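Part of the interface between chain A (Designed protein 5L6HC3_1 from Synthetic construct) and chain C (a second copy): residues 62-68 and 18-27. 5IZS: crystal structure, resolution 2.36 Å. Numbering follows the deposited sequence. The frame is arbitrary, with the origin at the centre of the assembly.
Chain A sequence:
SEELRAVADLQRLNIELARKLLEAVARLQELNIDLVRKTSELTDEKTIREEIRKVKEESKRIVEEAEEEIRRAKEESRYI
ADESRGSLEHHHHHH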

ATOM      1  N   ILE A  62      -4.516   8.801   8.062  1.00 28.56           N
ATOM      2  CA  ILE A  62      -3.266   8.245   7.553  1.00 26.87           C
ATOM      3  C   ILE A  62      -3.095   8.466   6.046  1.00 25.20           C
ATOM      4  O   ILE A  62      -2.024   8.867   5.590  1.00 28.11           O
ATOM      5  N   VAL A  63      -4.151   8.206   5.284  1.00 22.94           N
ATOM      6  CA  VAL A  63      -4.129   8.410   3.837  1.00 25.85           C
ATOM      7  C   VAL A  63      -3.885   9.877   3.494  1.00 35.71           C
ATOM      8  O   VAL A  63      -3.109  10.191   2.586  1.00 39.10           O
ATOM      9  N   GLU A  64      -4.538  10.771   4.234  1.00 32.05           N
ATOM     10  CA  GLU A  64      -4.393  12.207   4.014  1.00 36.10           C
ATOM     11  C   GLU A  64      -2.977  12.688   4.325  1.00 34.14           C
ATOM     12  O   GLU A  64      -2.406  13.468   3.561  1.00 34.43           O
ATOM     13  N   GLU A  65      -2.421  12.217   5.439  1.00 30.78           N
ATOM     14  CA  GLU A  65      -1.037  12.516   5.808  1.00 28.64           C
ATOM     15  C   GLU A  65      -0.086  12.135   4.679  1.00 28.01           C
ATOM     16  O   GLU A  65       0.795  12.908   4.306  1.00 33.08           O
ATOM     17  N   ALA A  66      -0.286  10.940   4.132  1.00 29.55           N
ATOM     18  CA  ALA A  66       0.529  10.443   3.029  1.00 26.34           C
ATOM     19  C   ALA A  66       0.332  11.284   1.770  1.00 25.87           C
ATOM     20  O   ALA A  66       1.271  11.495   1.002  1.00 26.65           O
ATOM     21  N   GLU A  67      -0.890  11.767   1.570  1.00 27.95           N
ATOM     22  CA  GLU A  67      -1.207  12.591   0.408  1.00 33.90           C
ATOM     23  C   GLU A  67      -0.465  13.925   0.457  1.00 30.50           C
ATOM     24  O   GLU A  67       0.003  14.419  -0.570  1.00 27.26           O
ATOM     25  N   GLU A  68      -0.344  14.493   1.654  1.00 28.15           N
ATOM     26  CA  GLU A  68       0.346  15.768   1.830  1.00 32.18           C
ATOM     27  C   GLU A  68       1.859  15.594   1.699  1.00 32.65           C
ATOM     28  O   GLU A  68       2.552  16.487   1.211  1.00 34.13           O
TER
ATOM     29  N   ALA C  18       3.586   7.351  -7.268  1.00 34.62           N
ATOM     30  CA  ALA C  18       3.348   7.187  -5.835  1.00 30.35           C
ATOM     31  C   ALA C  18       1.884   7.449  -5.495  1.00 28.05           C
ATOM     32  O   ALA C  18       1.300   6.767  -4.651  1.00 29.75           O
ATOM     33  N   ARG C  19       1.297   8.434  -6.170  1.00 26.73           N
ATOM     34  CA  ARG C  19      -0.104   8.798  -5.967  1.00 30.12           C
ATOM     35  C   ARG C  19      -1.052   7.657  -6.324  1.00 28.81           C
ATOM     36  O   ARG C  19      -1.967   7.339  -5.565  1.00 30.39           O
ATOM     37  N   LYS C  20      -0.830   7.050  -7.488  1.00 30.28           N
ATOM     38  CA  LYS C  20      -1.685   5.970  -7.967  1.00 32.12           C
ATOM     39  C   LYS C  20      -1.635   4.779  -7.017  1.00 27.78           C
ATOM     40  O   LYS C  20      -2.658   4.158  -6.734  1.00 24.93           O
ATOM     41  N   LEU C  21      -0.441   4.473  -6.518  1.00 26.21           N
ATOM     42  CA  LEU C  21      -0.264   3.371  -5.581  1.00 29.69           C
ATOM     43  C   LEU C  21      -0.932   3.671  -4.243  1.00 27.39           C
ATOM     44  O   LEU C  21      -1.543   2.792  -3.641  1.00 23.13           O
ATOM     45  N   LEU C  22      -0.824   4.915  -3.787  1.00 28.27           N
ATOM     46  CA  LEU C  22      -1.509   5.330  -2.569  1.00 29.69           C
ATOM     47  C   LEU C  22      -3.016   5.262  -2.775  1.00 29.98           C
ATOM     48  O   LEU C  22      -3.759   4.845  -1.884  1.00 34.42           O
ATOM     49  N   GLU C  23      -3.454   5.675  -3.961  1.00 23.01           N
ATOM     50  CA  GLU C  23      -4.858   5.604  -4.338  1.00 24.63           C
ATOM     51  C   GLU C  23      -5.337   4.155  -4.326  1.00 26.78           C
ATOM     52  O   GLU C  23      -6.466   3.869  -3.932  1.00 30.63           O
ATOM     53  N   ALA C  24      -4.461   3.244  -4.744  1.00 21.63           N
ATOM     54  CA  ALA C  24      -4.759   1.816  -4.718  1.00 20.05           C
ATOM     55  C   ALA C  24      -4.890   1.318  -3.281  1.00 22.52           C
ATOM     56  O   ALA C  24      -5.826   0.597  -2.946  1.00 28.96           O
ATOM     57  N   VAL C  25      -3.949   1.725  -2.438  1.00 20.43           N
ATOM     58  CA  VAL C  25      -3.950   1.350  -1.030  1.00 24.80           C
ATOM     59  C   VAL C  25      -5.184   1.889  -0.310  1.00 23.31           C
ATOM     60  O   VAL C  25      -5.791   1.195   0.506  1.00 24.16           O
ATOM     61  N   ALA C  26      -5.560   3.123  -0.632  1.00 26.19           N
ATOM     62  CA  ALA C  26      -6.743   3.747  -0.048  1.00 27.13           C
ATOM     63  C   ALA C  26      -8.020   2.992  -0.415  1.00 28.16           C
ATOM     64  O   ALA C  26      -8.884   2.770   0.436  1.00 29.54           O
ATOM     65  N   ARG C  27      -8.127   2.597  -1.682  1.00 28.55           N
ATOM     66  CA  ARG C  27      -9.296   1.862  -2.168  1.00 30.60           C
ATOM     67  C   ARG C  27      -9.397   0.485  -1.523  1.00 25.25           C
ATOM     68  O   ARG C  27     -10.481   0.052  -1.136  1.00 19.97           O
TER

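Two helical segments from separate copies of the designed protein run antiparallel here, their N-to-C directions at 177° and their axes 10.8 Å apart at closest approach. The register brackets the contact: the CA atoms of Val A63 and Ala C26 lie 6.6 Å apart at one end, and those of Glu A67 and Arg C19 are 7.5 Å apart at the other. Together the two stretches bury 253 Å², summed over both sides, and most of the packing gathers round a single leucine.

Leu C22 contributes the most surface, 78 Å². Its CA-to-CB bond points toward chain A, and with chi1 t (-177°) and chi2 p (63°) the side chain carries CD2 against one turn of the facing helix. There CD2 meets three residues. It sits 3.7 Å from CB of Ala A66, the closer of the two apolar side-chain contacts between the stretches; it lies 3.9 Å from the backbone O of Val A63 and 3.8 Å from the backbone N of Glu A67. That O and N are themselves joined, Glu A67 N donating to Val A63 O at 2.9 Å within the helix, so the methyl group packs over a backbone hydrogen bond that is already made and leaves neither atom short of a partner. Ala A66, whose CA-to-CB bond points toward chain C, is buried at this contact.

Val A63 covers the next largest area, 51 Å². Its CA-to-CB bond runs sideways to the partner rather than straight at it, but the t rotamer (chi1 162°) places CG2 4.1 Å from CB of Ala C26. The alanine directs its CB toward chain A, and this pair also has the shorter of the two CA separations. Val C25 also points toward chain A, yet its CG1 stays 5.5 Å from CG2 of Val A63 and adds little.

At the other end the contact becomes more polar. Glu A67, covering 39 Å², leaves its helix sideways with chi1 between wells at -112° and chi2 t; the aliphatic part of the side chain is used here, CG lying 4.0 Å from CD2 of Leu C22. Arg C19 also starts sideways, with chi1 m (-73°), but its end comes nearer to chain A. NH1 reaches 3.7 Å from the backbone O of Glu A67, which lies at the edge of the guanidinium, near its plane. The separation is too long for a hydrogen bond, and none crosses between the stretches.

The remaining charged side chains stand apart from this surface. Glu A64, Glu A65 and Glu A68 point away from chain C, as Glu C23 does from chain A. Glu C23 instead forms a salt bridge within its own helix, its OE2 3.3 Å from NZ of Lys C20, with a weak hydrogen bond from the lysine. The contact between the stretches thus rests on apolar packing, with Leu C22 at its centre.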

ATOM      1  CB  ILE A  62      -3.175   6.737   7.863  1.00 26.77           C
ATOM      2  CG1 ILE A  62      -3.125   6.511   9.377  1.00 30.37           C
ATOM      3  CG2 ILE A  62      -1.955   6.118   7.200  1.00 22.13           C
ATOM      4  CD1 ILE A  62      -2.953   5.063   9.777  1.00 25.62           C
ATOM      5  CB  VAL A  63      -5.445   7.936   3.181  1.00 24.39           C
ATOM      6  CG1 VAL A  63      -5.606   8.531   1.786  1.00 24.18           C
ATOM      7  CG2 VAL A  63      -5.494   6.415   3.136  1.00 14.51           C
ATOM      8  CB  GLU A  64      -5.411  12.982   4.852  1.00 44.14           C
ATOM      9  CG  GLU A  64      -6.655  13.384   4.071  1.00 53.36           C
ATOM     10  CD  GLU A  64      -7.906  13.431   4.929  1.00 60.66           C
ATOM     11  OE1 GLU A  64      -7.795  13.261   6.162  1.00 64.49           O
ATOM     12  OE2 GLU A  64      -9.003  13.629   4.366  1.00 62.58           O
ATOM     13  CB  GLU A  65      -0.638  11.777   7.087  1.00 34.32           C
ATOM     14  CG  GLU A  65      -1.357  12.229   8.343  1.00 43.15           C
ATOM     15  CD  GLU A  65      -0.964  11.411   9.561  1.00 51.87           C
ATOM     16  OE1 GLU A  65      -0.047  10.569   9.448  1.00 56.67           O
ATOM     17  OE2 GLU A  65      -1.577  11.606  10.631  1.00 53.05           O
ATOM     18  CB  ALA A  66       0.205   8.984   2.749  1.00 27.24           C
ATOM     19  CB  GLU A  67      -2.717  12.826   0.312  1.00 40.45           C
ATOM     20  CG  GLU A  67      -3.368  12.129  -0.876  1.00 47.74           C
ATOM     21  CD  GLU A  67      -4.851  11.883  -0.675  1.00 58.55           C
ATOM     22  OE1 GLU A  67      -5.393  12.329   0.357  1.00 60.71           O
ATOM     23  OE2 GLU A  67      -5.475  11.234  -1.543  1.00 63.92           O
ATOM     24  CB  GLU A  68      -0.006  16.390   3.184  1.00 37.51           C
ATOM     25  CG  GLU A  68      -1.506  16.461   3.443  1.00 50.64           C
ATOM     26  CD  GLU A  68      -1.898  17.546   4.426  1.00 60.99           C
ATOM     27  OE1 GLU A  68      -1.431  17.510   5.586  1.00 66.94           O
ATOM     28  OE2 GLU A  68      -2.678  18.439   4.033  1.00 62.46           O
TER
ATOM     29  CB  ALA C  18       4.256   8.109  -5.033  1.00 30.28           C
ATOM     30  CB  ARG C  19      -0.469  10.034  -6.793  1.00 32.38           C
ATOM     31  CG  ARG C  19       0.109  11.345  -6.280  1.00 39.75           C
ATOM     32  CD  ARG C  19      -0.871  12.492  -6.513  1.00 47.81           C
ATOM     33  NE  ARG C  19      -0.216  13.798  -6.504  1.00 56.65           N
ATOM     34  CZ  ARG C  19       0.061  14.494  -5.406  1.00 63.53           C
ATOM     35  NH1 ARG C  19      -0.256  14.013  -4.211  1.00 69.48           N
ATOM     36  NH2 ARG C  19       0.660  15.673  -5.504  1.00 60.69           N
ATOM     37  CB  LYS C  20      -1.277   5.539  -9.377  1.00 36.25           C
ATOM     38  CG  LYS C  20      -2.133   4.418  -9.956  1.00 40.62           C
ATOM     39  CD  LYS C  20      -3.615   4.737  -9.856  1.00 45.20           C
ATOM     40  CE  LYS C  20      -4.469   3.607 -10.404  1.00 48.84           C
ATOM     41  NZ  LYS C  20      -5.925   3.883 -10.254  1.00 51.93           N
ATOM     42  CB  LEU C  21       1.220   3.069  -5.384  1.00 33.25           C
ATOM     43  CG  LEU C  21       1.814   2.201  -6.494  1.00 38.06           C
ATOM     44  CD1 LEU C  21       3.308   1.989  -6.290  1.00 35.81           C
ATOM     45  CD2 LEU C  21       1.080   0.872  -6.540  1.00 41.06           C
ATOM     46  CB  LEU C  22      -1.096   6.743  -2.161  1.00 25.13           C
ATOM     47  CG  LEU C  22      -1.700   7.238  -0.845  1.00 21.96           C
ATOM     48  CD1 LEU C  22      -1.229   6.377   0.319  1.00 16.26           C
ATOM     49  CD2 LEU C  22      -1.362   8.705  -0.610  1.00 19.61           C
ATOM     50  CB  GLU C  23      -5.073   6.230  -5.715  1.00 32.04           C
ATOM     51  CG  GLU C  23      -6.505   6.181  -6.208  1.00 42.94           C
ATOM     52  CD  GLU C  23      -6.677   6.881  -7.539  1.00 71.71           C
ATOM     53  OE1 GLU C  23      -6.238   8.044  -7.656  1.00 69.81           O
ATOM     54  OE2 GLU C  23      -7.244   6.266  -8.467  1.00 71.06           O
ATOM     55  CB  ALA C  24      -3.681   1.035  -5.458  1.00 21.26           C
ATOM     56  CB  VAL C  25      -2.671   1.851  -0.328  1.00 28.37           C
ATOM     57  CG1 VAL C  25      -2.892   2.016   1.168  1.00 23.47           C
ATOM     58  CG2 VAL C  25      -1.514   0.905  -0.612  1.00 31.41           C
ATOM     59  CB  ALA C  26      -6.843   5.198  -0.488  1.00 38.80           C
ATOM     60  CB  ARG C  27      -9.255   1.714  -3.691  1.00 36.39           C
ATOM     61  CG  ARG C  27      -9.894   2.865  -4.456  1.00 41.53           C
ATOM     62  CD  ARG C  27      -9.646   2.733  -5.956  1.00 46.80           C
ATOM     63  NE  ARG C  27     -10.700   1.988  -6.643  1.00 51.10           N
ATOM     64  CZ  ARG C  27     -10.535   1.372  -7.810  1.00 54.88           C
ATOM     65  NH1 ARG C  27      -9.351   1.397  -8.412  1.00 55.76           N
ATOM     66  NH2 ARG C  27     -11.546   0.722  -8.370  1.00 58.57           N
TER